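Local atomic coordinates of hypothetical protein (Anabaena variabilis, PDB entry 2OBN), a protein that is of unknown function but joins a Rossmann-like domain to a P-loop NTPase-like domain, and so probably binds a nucleotide. Residues Leu14-Thr19 and Ile41-Ala46; Ala138-Ala143 and Val215-Met220; Gly181-Phe186 and Lys224-Leu229; Leu237-Ser242 and Gly269-Val274; Thr255-Val260 and Val299-Ile304. The protein carries 2 engineered substitutions. All blocks are in the same frame, centred on the assembly; numbering follows the deposited sequence.

Interaction 1 of 5, residues Leu14-Thr19 and Ile41-Ala46; sequences LHEGTT and IDRNCA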
# COMPACT_ATOMS: atom_id res chain seq x y z
N LEU B 14 -7.87 -28.37 -0.68
CA LEU B 14 -7.18 -28.08 -1.93
C LEU B 14 -7.97 -28.50 -3.17
O LEU B 14 -7.37 -28.89 -4.17
CB LEU B 14 -5.79 -28.75 -1.89
CG LEU B 14 -4.62 -28.36 -2.83
CD1 LEU B 14 -4.35 -26.87 -2.93
CD2 LEU B 14 -3.36 -29.07 -2.38
N HIS B 15 -9.31 -28.39 -3.12
CA HIS B 15 -10.18 -28.76 -4.25
C HIS B 15 -9.84 -27.96 -5.50
O HIS B 15 -9.89 -26.73 -5.47
CB HIS B 15 -11.67 -28.52 -3.97
CG HIS B 15 -12.24 -29.39 -2.90
ND1 HIS B 15 -12.37 -30.76 -3.04
CD2 HIS B 15 -12.74 -29.09 -1.68
CE1 HIS B 15 -12.91 -31.26 -1.94
NE2 HIS B 15 -13.14 -30.26 -1.10
N GLU B 16 -9.52 -28.68 -6.59
CA GLU B 16 -9.16 -28.07 -7.88
C GLU B 16 -7.80 -27.36 -7.92
O GLU B 16 -7.39 -26.90 -8.97
CB GLU B 16 -10.24 -27.11 -8.39
CG GLU B 16 -11.62 -27.71 -8.45
CD GLU B 16 -12.63 -26.79 -9.12
OE1 GLU B 16 -12.71 -25.59 -8.74
OE2 GLU B 16 -13.36 -27.28 -10.02
N GLY B 17 -7.09 -27.29 -6.79
CA GLY B 17 -5.80 -26.63 -6.73
C GLY B 17 -4.57 -27.52 -6.77
O GLY B 17 -3.46 -26.99 -6.90
N THR B 18 -4.71 -28.84 -6.65
CA THR B 18 -3.52 -29.69 -6.66
C THR B 18 -2.84 -29.65 -8.02
O THR B 18 -1.63 -29.47 -8.08
CB THR B 18 -3.80 -31.16 -6.27
OG1 THR B 18 -4.57 -31.22 -5.06
CG2 THR B 18 -2.48 -31.92 -6.06
N THR B 19 -3.61 -29.82 -9.09
CA THR B 19 -3.10 -29.75 -10.46
C THR B 19 -3.64 -28.56 -11.25
O THR B 19 -3.28 -28.38 -12.42
CB THR B 19 -3.43 -31.04 -11.27
OG1 THR B 19 -4.85 -31.25 -11.31
CG2 THR B 19 -2.74 -32.24 -10.64
N ILE B 41 -6.96 -32.56 0.52
CA ILE B 41 -8.36 -32.71 0.14
C ILE B 41 -8.59 -32.10 -1.23
O ILE B 41 -8.55 -30.87 -1.39
CB ILE B 41 -9.28 -32.06 1.20
CG1 ILE B 41 -9.10 -32.77 2.55
CG2 ILE B 41 -10.75 -32.13 0.77
CD1 ILE B 41 -9.60 -31.95 3.73
N ASP B 42 -8.80 -32.96 -2.22
CA ASP B 42 -9.08 -32.52 -3.59
C ASP B 42 -9.87 -33.62 -4.33
O ASP B 42 -9.32 -34.67 -4.65
CB ASP B 42 -7.78 -32.18 -4.33
CG ASP B 42 -8.01 -31.63 -5.73
OD1 ASP B 42 -9.17 -31.40 -6.13
OD2 ASP B 42 -7.01 -31.41 -6.45
N ARG B 43 -11.15 -33.34 -4.57
CA ARG B 43 -12.07 -34.26 -5.26
C ARG B 43 -11.65 -34.65 -6.69
O ARG B 43 -12.02 -35.70 -7.17
CB ARG B 43 -13.49 -33.69 -5.26
CG ARG B 43 -13.63 -32.31 -5.89
CD ARG B 43 -15.07 -31.84 -5.89
NE ARG B 43 -15.14 -30.47 -6.39
CZ ARG B 43 -15.17 -29.35 -5.66
NH1 ARG B 43 -15.20 -29.38 -4.32
NH2 ARG B 43 -15.22 -28.18 -6.28
N ASN B 44 -10.90 -33.77 -7.35
CA ASN B 44 -10.36 -34.03 -8.67
C ASN B 44 -9.15 -34.99 -8.68
O ASN B 44 -8.82 -35.55 -9.71
CB ASN B 44 -9.92 -32.72 -9.33
CG ASN B 44 -11.08 -31.79 -9.64
OD1 ASN B 44 -12.22 -32.03 -9.25
ND2 ASN B 44 -10.80 -30.72 -10.38
N CYS B 45 -8.50 -35.16 -7.53
CA CYS B 45 -7.27 -35.96 -7.43
C CYS B 45 -7.29 -37.11 -6.41
O CYS B 45 -6.24 -37.70 -6.12
CB CYS B 45 -6.11 -35.01 -7.10
SG CYS B 45 -5.81 -33.80 -8.40
N ALA B 46 -8.45 -37.45 -5.88
CA ALA B 46 -8.55 -38.48 -4.86
C ALA B 46 -7.88 -39.80 -5.28
O ALA B 46 -8.14 -40.32 -6.36
CB ALA B 46 -10.02 -38.72 -4.49
O HOH W 1 -6.53 -30.42 -8.68

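Interaction 2 of 5, residues Ala138-Ala143 and Val215-Met220; sequences ANLDVA and VEQMVM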
# COMPACT_ATOMS: atom_id res chain seq x y z
N ALA B 138 -1.27 -5.62 15.31
CA ALA B 138 -1.64 -4.52 16.18
C ALA B 138 -0.48 -3.53 16.39
O ALA B 138 0.69 -3.87 16.21
CB ALA B 138 -2.08 -5.07 17.53
N ASN B 139 -0.85 -2.33 16.80
CA ASN B 139 0.09 -1.28 17.18
C ASN B 139 1.08 -0.88 16.10
O ASN B 139 2.27 -0.72 16.37
CB ASN B 139 0.85 -1.69 18.46
CG ASN B 139 -0.09 -2.05 19.61
OD1 ASN B 139 0.13 -3.04 20.31
ND2 ASN B 139 -1.15 -1.26 19.80
N LEU B 140 0.59 -0.73 14.89
CA LEU B 140 1.44 -0.29 13.80
C LEU B 140 1.53 1.22 13.83
O LEU B 140 0.60 1.90 14.29
CB LEU B 140 0.89 -0.76 12.46
CG LEU B 140 0.93 -2.27 12.25
CD1 LEU B 140 0.38 -2.60 10.88
CD2 LEU B 140 2.37 -2.81 12.42
N ASP B 141 2.67 1.74 13.39
CA ASP B 141 2.87 3.18 13.32
C ASP B 141 3.42 3.44 11.93
O ASP B 141 3.53 2.50 11.14
CB ASP B 141 3.86 3.65 14.40
CG ASP B 141 3.60 5.09 14.85
OD1 ASP B 141 2.65 5.73 14.34
OD2 ASP B 141 4.34 5.59 15.73
N VAL B 142 3.71 4.70 11.62
CA VAL B 142 4.27 5.05 10.32
C VAL B 142 5.78 4.73 10.39
O VAL B 142 6.40 4.91 11.44
CB VAL B 142 3.96 6.52 9.95
CG1 VAL B 142 4.64 6.90 8.64
CG2 VAL B 142 2.44 6.70 9.83
N ALA B 143 6.34 4.22 9.30
CA ALA B 143 7.76 3.88 9.28
C ALA B 143 8.62 5.13 9.11
O ALA B 143 8.17 6.13 8.53
CB ALA B 143 8.05 2.92 8.18
N VAL B 215 6.38 -3.59 7.92
CA VAL B 215 7.65 -4.21 7.49
C VAL B 215 8.77 -3.76 8.44
O VAL B 215 9.52 -4.59 8.95
CB VAL B 215 8.00 -3.86 6.02
CG1 VAL B 215 9.36 -4.43 5.62
CG2 VAL B 215 6.92 -4.37 5.06
N GLU B 216 8.84 -2.46 8.70
CA GLU B 216 9.86 -1.93 9.59
C GLU B 216 9.82 -2.62 10.96
O GLU B 216 10.84 -3.01 11.50
CB GLU B 216 9.67 -0.43 9.77
CG GLU B 216 10.73 0.23 10.58
CD GLU B 216 10.50 1.70 10.73
OE1 GLU B 216 9.58 2.09 11.48
OE2 GLU B 216 11.26 2.48 10.13
N GLN B 217 8.62 -2.75 11.51
CA GLN B 217 8.43 -3.36 12.82
C GLN B 217 9.00 -4.78 12.90
O GLN B 217 9.67 -5.12 13.87
CB GLN B 217 6.94 -3.38 13.16
CG GLN B 217 6.63 -3.64 14.60
CD GLN B 217 5.17 -4.00 14.79
OE1 GLN B 217 4.69 -5.00 14.22
NE2 GLN B 217 4.46 -3.21 15.60
N MSE B 218 8.74 -5.60 11.90
CA MSE B 218 9.24 -6.97 11.88
C MSE B 218 10.76 -6.99 11.75
O MSE B 218 11.45 -7.75 12.44
CB MSE B 218 8.60 -7.75 10.72
CG MSE B 218 9.02 -9.21 10.63
SE MSE B 218 8.06 -10.15 9.20
CE MSE B 218 8.50 -8.90 7.85
N VAL B 219 11.27 -6.17 10.85
CA VAL B 219 12.71 -6.06 10.59
C VAL B 219 13.47 -5.55 11.82
O VAL B 219 14.58 -6.00 12.10
CB VAL B 219 12.97 -5.17 9.35
CG1 VAL B 219 14.42 -4.78 9.24
CG2 VAL B 219 12.47 -5.90 8.06
N MSE B 220 12.89 -4.60 12.56
CA MSE B 220 13.55 -4.11 13.78
C MSE B 220 13.50 -5.15 14.91
O MSE B 220 14.34 -5.13 15.80
CB MSE B 220 12.91 -2.81 14.27
CG MSE B 220 13.06 -1.64 13.33
SE MSE B 220 14.89 -1.13 13.08
CE MSE B 220 15.25 -0.38 14.81

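Interaction 3 of 5, residues Gly181-Phe186 and Lys224-Leu229; sequences GWRSKF and KNYDIL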
# COMPACT_ATOMS: atom_id res chain seq x y z
N GLY B 181 27.27 -21.10 7.92
CA GLY B 181 27.62 -20.62 9.25
C GLY B 181 27.16 -19.26 9.68
O GLY B 181 27.54 -18.80 10.76
N TRP B 182 26.38 -18.60 8.85
CA TRP B 182 25.83 -17.31 9.20
C TRP B 182 24.57 -17.48 10.05
O TRP B 182 23.82 -18.45 9.89
CB TRP B 182 25.48 -16.49 7.96
CG TRP B 182 26.63 -15.77 7.34
CD1 TRP B 182 27.24 -14.66 7.83
CD2 TRP B 182 27.28 -16.07 6.11
NE1 TRP B 182 28.24 -14.25 6.99
CE2 TRP B 182 28.29 -15.10 5.92
CE3 TRP B 182 27.11 -17.05 5.14
CZ2 TRP B 182 29.13 -15.09 4.80
CZ3 TRP B 182 27.95 -17.04 4.03
CH2 TRP B 182 28.94 -16.07 3.87
N ARG B 183 24.36 -16.54 10.96
CA ARG B 183 23.12 -16.48 11.72
C ARG B 183 22.13 -15.81 10.78
O ARG B 183 22.19 -14.60 10.59
CB ARG B 183 23.29 -15.67 12.99
CG ARG B 183 24.17 -16.36 14.03
CD ARG B 183 24.28 -15.51 15.27
NE ARG B 183 22.94 -15.06 15.62
CZ ARG B 183 22.06 -15.75 16.34
NH1 ARG B 183 22.38 -16.92 16.88
NH2 ARG B 183 20.85 -15.25 16.56
N SER B 184 21.25 -16.62 10.18
CA SER B 184 20.30 -16.18 9.15
C SER B 184 18.84 -16.30 9.60
O SER B 184 18.48 -17.24 10.33
CB SER B 184 20.51 -17.05 7.90
OG SER B 184 19.67 -16.68 6.82
N LYS B 185 18.03 -15.33 9.21
CA LYS B 185 16.60 -15.36 9.49
C LYS B 185 15.76 -15.02 8.25
O LYS B 185 16.05 -14.05 7.55
CB LYS B 185 16.19 -14.41 10.59
CG LYS B 185 14.92 -14.93 11.28
CD LYS B 185 14.15 -13.92 12.05
CE LYS B 185 13.13 -14.62 12.97
NZ LYS B 185 12.41 -15.80 12.39
N PHE B 186 14.73 -15.84 8.02
CA PHE B 186 13.77 -15.62 6.94
C PHE B 186 12.57 -14.89 7.55
O PHE B 186 12.12 -15.25 8.62
CB PHE B 186 13.34 -16.96 6.33
CG PHE B 186 12.13 -16.85 5.44
CD1 PHE B 186 12.26 -16.42 4.13
CD2 PHE B 186 10.86 -17.17 5.92
CE1 PHE B 186 11.13 -16.29 3.31
CE2 PHE B 186 9.75 -17.05 5.11
CZ PHE B 186 9.89 -16.60 3.80
N LYS B 224 18.90 -6.94 15.04
CA LYS B 224 20.07 -6.87 15.90
C LYS B 224 20.58 -8.27 16.29
O LYS B 224 21.69 -8.38 16.82
CB LYS B 224 19.75 -6.04 17.14
CG LYS B 224 19.35 -4.58 16.83
CD LYS B 224 18.87 -3.82 18.07
CE LYS B 224 18.33 -2.45 17.67
NZ LYS B 224 17.75 -1.71 18.82
N ASN B 225 19.80 -9.32 16.03
CA ASN B 225 20.18 -10.67 16.41
C ASN B 225 20.71 -11.58 15.30
O ASN B 225 21.06 -12.71 15.57
CB ASN B 225 19.00 -11.35 17.11
CG ASN B 225 18.69 -10.73 18.46
OD1 ASN B 225 19.60 -10.42 19.25
ND2 ASN B 225 17.41 -10.57 18.74
N TYR B 226 20.77 -11.09 14.07
CA TYR B 226 21.22 -11.92 12.97
C TYR B 226 22.24 -11.17 12.11
O TYR B 226 22.35 -9.94 12.19
CB TYR B 226 19.98 -12.39 12.15
CG TYR B 226 19.08 -13.32 12.94
CD1 TYR B 226 18.07 -12.82 13.75
CD2 TYR B 226 19.26 -14.69 12.91
CE1 TYR B 226 17.25 -13.67 14.51
CE2 TYR B 226 18.46 -15.55 13.66
CZ TYR B 226 17.46 -15.03 14.45
OH TYR B 226 16.67 -15.90 15.19
N ASP B 227 23.01 -11.93 11.34
CA ASP B 227 23.98 -11.38 10.39
C ASP B 227 23.23 -10.99 9.11
O ASP B 227 23.63 -10.07 8.41
CB ASP B 227 25.02 -12.43 10.01
CG ASP B 227 25.81 -12.94 11.17
OD1 ASP B 227 26.12 -12.14 12.09
OD2 ASP B 227 26.13 -14.15 11.18
N ILE B 228 22.18 -11.73 8.79
CA ILE B 228 21.43 -11.49 7.57
C ILE B 228 19.93 -11.78 7.71
O ILE B 228 19.52 -12.79 8.28
CB ILE B 228 22.02 -12.32 6.39
CG1 ILE B 228 21.30 -12.00 5.07
CG2 ILE B 228 21.99 -13.83 6.69
CD1 ILE B 228 21.99 -12.60 3.81
N LEU B 229 19.13 -10.84 7.20
CA LEU B 229 17.68 -10.99 7.13
C LEU B 229 17.30 -11.17 5.67
O LEU B 229 17.76 -10.42 4.81
CB LEU B 229 16.96 -9.77 7.72
CG LEU B 229 16.68 -9.78 9.23
CD1 LEU B 229 17.89 -10.03 10.05
CD2 LEU B 229 16.04 -8.49 9.65

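Interaction 4 of 5, residues Leu237-Ser242 and Gly269-Val274; sequences LLHPGS and GNNPHV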
# COMPACT_ATOMS: atom_id res chain seq x y z
N LEU B 237 6.75 -4.21 -9.47
CA LEU B 237 6.57 -2.87 -10.00
C LEU B 237 6.11 -2.88 -11.46
O LEU B 237 5.88 -1.83 -12.03
CB LEU B 237 7.87 -2.05 -9.85
CG LEU B 237 8.33 -1.74 -8.43
CD1 LEU B 237 9.66 -1.01 -8.49
CD2 LEU B 237 7.31 -0.94 -7.66
N LEU B 238 6.02 -4.08 -12.06
CA LEU B 238 5.59 -4.27 -13.44
C LEU B 238 4.13 -4.71 -13.53
O LEU B 238 3.54 -4.69 -14.60
CB LEU B 238 6.47 -5.33 -14.13
CG LEU B 238 7.98 -5.13 -14.05
CD1 LEU B 238 8.68 -6.19 -14.86
CD2 LEU B 238 8.37 -3.74 -14.53
N HIS B 239 3.56 -5.10 -12.39
CA HIS B 239 2.18 -5.51 -12.31
C HIS B 239 1.33 -4.27 -12.07
O HIS B 239 1.58 -3.54 -11.11
CB HIS B 239 2.03 -6.52 -11.19
CG HIS B 239 0.71 -7.20 -11.15
ND1 HIS B 239 -0.47 -6.51 -11.01
CD2 HIS B 239 0.38 -8.51 -11.18
CE1 HIS B 239 -1.48 -7.36 -10.98
NE2 HIS B 239 -0.99 -8.59 -11.08
N PRO B 240 0.30 -4.02 -12.93
CA PRO B 240 -0.54 -2.81 -12.83
C PRO B 240 -1.41 -2.65 -11.58
O PRO B 240 -1.95 -1.56 -11.34
CB PRO B 240 -1.45 -2.92 -14.07
CG PRO B 240 -1.49 -4.35 -14.38
CD PRO B 240 -0.15 -4.89 -14.04
N GLY B 241 -1.59 -3.71 -10.81
CA GLY B 241 -2.42 -3.65 -9.60
C GLY B 241 -1.68 -3.85 -8.29
O GLY B 241 -2.31 -3.78 -7.23
N SER B 242 -0.36 -4.01 -8.37
CA SER B 242 0.48 -4.27 -7.22
C SER B 242 1.08 -3.03 -6.58
O SER B 242 1.52 -2.09 -7.26
CB SER B 242 1.62 -5.19 -7.64
OG SER B 242 2.45 -5.49 -6.53
N GLY B 269 1.35 -11.89 -16.18
CA GLY B 269 0.48 -13.05 -16.24
C GLY B 269 -1.00 -12.73 -16.13
O GLY B 269 -1.79 -13.18 -16.96
N ASN B 270 -1.37 -11.96 -15.11
CA ASN B 270 -2.76 -11.57 -14.93
C ASN B 270 -3.27 -10.58 -15.97
O ASN B 270 -4.44 -10.63 -16.32
CB ASN B 270 -2.99 -10.93 -13.55
CG ASN B 270 -2.74 -11.88 -12.40
OD1 ASN B 270 -2.45 -11.44 -11.28
ND2 ASN B 270 -2.83 -13.19 -12.66
N ASN B 271 -2.39 -9.68 -16.43
CA ASN B 271 -2.74 -8.62 -17.39
C ASN B 271 -1.79 -8.70 -18.61
O ASN B 271 -0.88 -7.89 -18.76
CB ASN B 271 -2.62 -7.27 -16.68
CG ASN B 271 -3.40 -7.24 -15.36
OD1 ASN B 271 -4.60 -7.05 -15.35
ND2 ASN B 271 -2.70 -7.40 -14.24
N PRO B 272 -2.03 -9.68 -19.51
CA PRO B 272 -1.15 -9.98 -20.66
C PRO B 272 -0.82 -8.85 -21.62
O PRO B 272 0.08 -9.01 -22.43
CB PRO B 272 -1.91 -11.07 -21.41
CG PRO B 272 -2.82 -11.65 -20.46
CD PRO B 272 -3.19 -10.58 -19.49
N HIS B 273 -1.54 -7.73 -21.55
CA HIS B 273 -1.28 -6.58 -22.40
C HIS B 273 -0.06 -5.79 -21.93
O HIS B 273 0.55 -5.07 -22.72
CB HIS B 273 -2.50 -5.65 -22.46
CG HIS B 273 -2.80 -4.95 -21.16
ND1 HIS B 273 -3.56 -5.52 -20.16
CD2 HIS B 273 -2.45 -3.73 -20.71
CE1 HIS B 273 -3.66 -4.67 -19.16
NE2 HIS B 273 -3.00 -3.58 -19.47
N VAL B 274 0.31 -5.95 -20.66
CA VAL B 274 1.42 -5.22 -20.05
C VAL B 274 2.73 -5.94 -20.27
O VAL B 274 2.92 -7.03 -19.77
CB VAL B 274 1.22 -5.09 -18.52
CG1 VAL B 274 2.34 -4.25 -17.90
CG2 VAL B 274 -0.14 -4.46 -18.20

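Interaction 5 of 5, residues Thr255-Val260 and Val299-Ile304; sequences TQLVLV and VPVVGI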
# COMPACT_ATOMS: atom_id res chain seq x y z
N THR B 255 19.80 -3.78 2.02
CA THR B 255 21.22 -3.57 1.67
C THR B 255 21.50 -4.14 0.26
O THR B 255 22.34 -3.61 -0.46
CB THR B 255 22.15 -4.16 2.74
OG1 THR B 255 21.81 -5.53 2.98
CG2 THR B 255 22.01 -3.40 4.04
N GLN B 256 20.80 -5.20 -0.11
CA GLN B 256 20.91 -5.80 -1.45
C GLN B 256 19.54 -6.30 -1.92
O GLN B 256 18.68 -6.67 -1.11
CB GLN B 256 21.86 -7.01 -1.48
CG GLN B 256 23.34 -6.75 -1.15
CD GLN B 256 23.61 -6.56 0.33
OE1 GLN B 256 22.87 -7.05 1.19
NE2 GLN B 256 24.68 -5.83 0.64
N LEU B 257 19.36 -6.31 -3.24
CA LEU B 257 18.16 -6.82 -3.87
C LEU B 257 18.55 -8.00 -4.75
O LEU B 257 19.65 -8.01 -5.30
CB LEU B 257 17.50 -5.76 -4.75
CG LEU B 257 17.03 -4.47 -4.05
CD1 LEU B 257 16.57 -3.43 -5.07
CD2 LEU B 257 15.94 -4.74 -3.01
N VAL B 258 17.67 -8.99 -4.84
CA VAL B 258 17.83 -10.11 -5.76
C VAL B 258 16.58 -10.10 -6.63
O VAL B 258 15.45 -10.15 -6.12
CB VAL B 258 17.98 -11.46 -5.02
CG1 VAL B 258 17.96 -12.63 -6.00
CG2 VAL B 258 19.26 -11.47 -4.19
N LEU B 259 16.77 -9.97 -7.93
CA LEU B 259 15.65 -9.90 -8.87
C LEU B 259 15.27 -11.30 -9.35
O LEU B 259 16.10 -12.02 -9.88
CB LEU B 259 16.01 -8.99 -10.06
CG LEU B 259 14.97 -8.81 -11.18
CD1 LEU B 259 13.65 -8.29 -10.64
CD2 LEU B 259 15.49 -7.89 -12.26
N VAL B 260 14.00 -11.67 -9.17
CA VAL B 260 13.51 -12.97 -9.61
C VAL B 260 12.77 -12.78 -10.94
O VAL B 260 12.09 -11.77 -11.15
CB VAL B 260 12.61 -13.63 -8.54
CG1 VAL B 260 12.31 -15.10 -8.89
CG2 VAL B 260 13.27 -13.53 -7.17
N VAL B 299 21.14 1.01 -3.42
CA VAL B 299 20.81 -0.38 -3.14
C VAL B 299 20.90 -1.13 -4.47
O VAL B 299 20.10 -0.88 -5.36
CB VAL B 299 19.41 -0.54 -2.56
CG1 VAL B 299 19.16 -2.00 -2.19
CG2 VAL B 299 19.23 0.36 -1.35
N PRO B 300 21.89 -2.02 -4.63
CA PRO B 300 22.03 -2.72 -5.88
C PRO B 300 21.24 -4.01 -6.04
O PRO B 300 20.96 -4.68 -5.05
CB PRO B 300 23.52 -3.10 -5.88
CG PRO B 300 23.83 -3.32 -4.47
CD PRO B 300 22.97 -2.37 -3.68
N VAL B 301 20.90 -4.32 -7.29
CA VAL B 301 20.37 -5.62 -7.66
C VAL B 301 21.69 -6.39 -7.87
O VAL B 301 22.47 -6.09 -8.78
CB VAL B 301 19.48 -5.59 -8.94
CG1 VAL B 301 19.09 -7.02 -9.35
CG2 VAL B 301 18.20 -4.73 -8.72
N VAL B 302 21.95 -7.36 -7.01
CA VAL B 302 23.25 -8.04 -7.02
C VAL B 302 23.31 -9.26 -7.90
O VAL B 302 24.38 -9.79 -8.13
CB VAL B 302 23.73 -8.44 -5.59
CG1 VAL B 302 23.88 -7.20 -4.72
CG2 VAL B 302 22.77 -9.45 -4.93
N GLY B 303 22.15 -9.71 -8.36
CA GLY B 303 22.07 -10.89 -9.18
C GLY B 303 20.63 -11.21 -9.52
O GLY B 303 19.68 -10.61 -9.00
N ILE B 304 20.47 -12.18 -10.40
CA ILE B 304 19.18 -12.57 -10.88
C ILE B 304 18.91 -14.03 -10.56
O ILE B 304 19.74 -14.88 -10.85
CB ILE B 304 19.09 -12.27 -12.41
CG1 ILE B 304 19.14 -10.75 -12.62
CG2 ILE B 304 17.79 -12.85 -13.01
CD1 ILE B 304 19.28 -10.31 -14.02

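Interaction 1 of 5, residues Leu14-Thr19 and Ile41-Ala46
Asp-42 ties two loops together from its CB outward. Its CG stands anti to the backbone N (chi1 -176°), which carries the carboxylate in among the turning backbone of residues 14-19. CB already packs beside Leu-14 O and Thr-18 OG1. Beyond CG the two oxygens divide the work. OD1 is gripped twice from above the carboxylate plane: Glu-16 N donates to it at 2.8 Å, and Asn-44 N, two residues on in its own segment, donates at 3.2 Å to form an Asx turn. OD2 offers its anti lone pair to Thr-18 OG1 at 2.8 Å, takes a weak bond from Thr-18 N, and accepts from a water, at 2.5 Å, that in turn receives Thr-19 N. A short, flat acid with two acceptor atoms suits such a cluster of N-H and O-H donors. Nearby, Arg-43 N donates to His-15 ND1 over 3.2 Å, and the Arg-43 guanidinium lies flat on the His-15 ring, planes 24° apart. Ile-41 O faces the ring's other side, and His-15 NE2 bonds to Glu-95 OE2. Leu-14 N reaches Ile-41 O at 2.7 Å where the strands run out. Both loops thus leave the C-terminal ends of adjacent parallel strands, 10-13 and 37-41, the end at which Rossmann folds commonly bind cofactors, with Ile-53 of helix 50-54 against Thr-18, Thr-19 and Cys-45.

Interaction 2 of 5, residues Ala138-Ala143 and Val215-Met220
Glu-216 and Gln-217 both leave their helix with CG anti to the backbone N (chi1 -175° and -165°) and run on extended, so two successive residues reach different points of the same passing chain. This is a linker laid along a helix: residues 138-143 belong to the connection between strand 130-132 of the Rossmann-like sheet and strand 153-159 of the P-loop-like sheet, and they run past helix 208-222. Glu-216 meets Ala-143, whose small CB points toward the helix and touches the carboxylate carbon CD at 3.7 Å. The acid needs a long arm here, because its OE2 accepts from the backbone N atoms of Ser-144 and Ala-146 just beyond Ala-143. An alanine here, with no carboxylate to accept from those two N-H groups, would probably loosen the linker's hold on the helix. Gln-217 instead spreads its amide beside Leu-140, the two side chains crossing at about a right angle; the CD2 methyl of Leu-140 approaches Gln-217 OE1 at 3.7 Å. Leu-140 also packs on Phe-210 and Ala-214 of the helix, and a tetraethylene glycol, probably from the crystallisation liquor, lies close to it. Asp-141 packs against Lys-84 of the second subunit. No hydrogen bond joins the two segments: even Gln-217 NE2, 3.4 Å from Asn-139 O, stands at too poor an angle.

Interaction 3 of 5, residues Gly181-Phe186 and Lys224-Leu229
The ring of Tyr-226 lies between two side chains of the neighbouring strand segment. Over the centre of one face sits Lys-185 CB, 3.8 Å from the ring centroid in a CH-pi contact, while the ammonium end of Lys-185 goes on to a cation-pi contact with Tyr-222. The opposite face receives Arg-183, its guanidinium tilted 29° to the ring as an off-centre cation-pi partner. A bend at chi3 (46°) turns that guanidinium side-on, so NE and NH2 both donate in plane to Asn-225 O, NH2 at 2.7 Å. Asp-227 crosses Arg-183 at about a right angle: its OD2 accepts from Arg-183 N at 3.0 Å and meets the edge of Trp-182 at CD1. Strands 184-187 and 228-231 then run parallel, with Lys-185 N bonded to Ile-228 O at 3.1 Å, and Ser-184 OG turning to His-174. Strand 184-187 is the outermost of the P-loop-like sheet in this chain. Long cationic chains suit this border: their stems pack, while their charged ends probably gain from ring faces and, for Arg-183, from a backbone carbonyl.

Interaction 4 of 5, residues Leu237-Ser242 and Gly269-Val274
The close-packed half of this contact is Pro-240 against Asn-271 and Val-274. Pro-240 CG and Asn-271 ND2 meet tip to tip at 3.3 Å, while Val-274 slides past the proline in the opposite direction, CG2 to CG 4.1 Å. The other methyl of Val-274, CG1, rests on Leu-238 O at 3.5 Å. Proline and valine bring compact apolar groups to this side. The second subunit adjoins it: Pro-240 packs on its Gly-145, Asn-271 on its Ser-144 and, beside Val-274, His-273 on its Arg-148. Both segments are loops following strands of the P-loop-like sheet, and each makes a type I beta turn, His-239 to Ser-242 and Asn-271 to Val-274, with a proline in the second place. They flank the loop between strand 153-159 and helix 166-179, where a P-loop would lie: His-239 touches Met-162 and Gly-269 N bonds to Asp-161. Toward solvent the contact thins to one polar link. His-239, CG anti to the backbone N (chi1 -170°), presents NE2 to a lone pair of the exposed Asn-270 OD1, 3.2 Å away and nearly straight at 171°, with ring and amide planes 81° apart. A leucine here, with no ring nitrogens, would probably weaken the tie between the loops and the hold on the turn at Gly-241. For His-239 ND1, in the ring plane, accepts from Gly-241 N at 3.0 Å, so one ring serves as donor and acceptor.

Interaction 5 of 5, residues Thr255-Val260 and Val299-Ile304
Backbone hydrogen bonds carry the pairing of these parallel strands. Leu-257 N donates to Pro-300 O and its O accepts from Val-302 N, both at 2.9 Å; Leu-259 N then donates to Gly-303 O at 3.2 Å. Pro-300, lacking an N-H, serves through its carbonyl. Leu-257 pairs with Val-301 but Leu-259 with Ile-304, so one extra residue is accommodated in a beta bulge at Val-302 and Gly-303, the glycine almost fully extended (phi 177°). The strands belong to a beta-alpha-beta unit through helix 279-291, in the P-loop-like sheet. Apolar contacts split by face. On the side of Leu-257, Leu-259 and Val-301, beta-branched and leucine side chains interlock: Val-301 CG1 meets Leu-259 CB at 3.7 Å, and helix 279-291 packs on Leu-259 and Val-301. On the other, Val-302 CG1 lies against Gln-256 CG at 3.6 Å and its CG2 against Val-258, beneath helix 340-347. Polar side chains gather at the strand's start, where Thr-255 OG1 donates to Gln-256 OE1 at 2.6 Å from above the amide plane, and Gln-256 NE2 bonds to Asn-349.

Interaction 1 stands apart at the strand ends of the Rossmann-like sheet, its centre 28 to 38 Å from the centres of the other four, which share the P-loop-like domain. Interactions 3 and 5 join strands of one parallel sheet: 5 is buried and apolar between interior strands, whereas 3, at the outer strand, relies on cations and a tyrosine. Interactions 1 and 4 are buried loop contacts: 1 turns on a buried aspartate, while 4 mixes one histidine bond with proline and valine packing. Interaction 2 lies at the surface, lacks cross-segment hydrogen bonds, and adjoins 3 where Val-219 O meets Leu-229 CD2 at 3.8 Å, helix 208-222 leading into strand 228-231. Interactions 2 and 4 alone touch the second subunit.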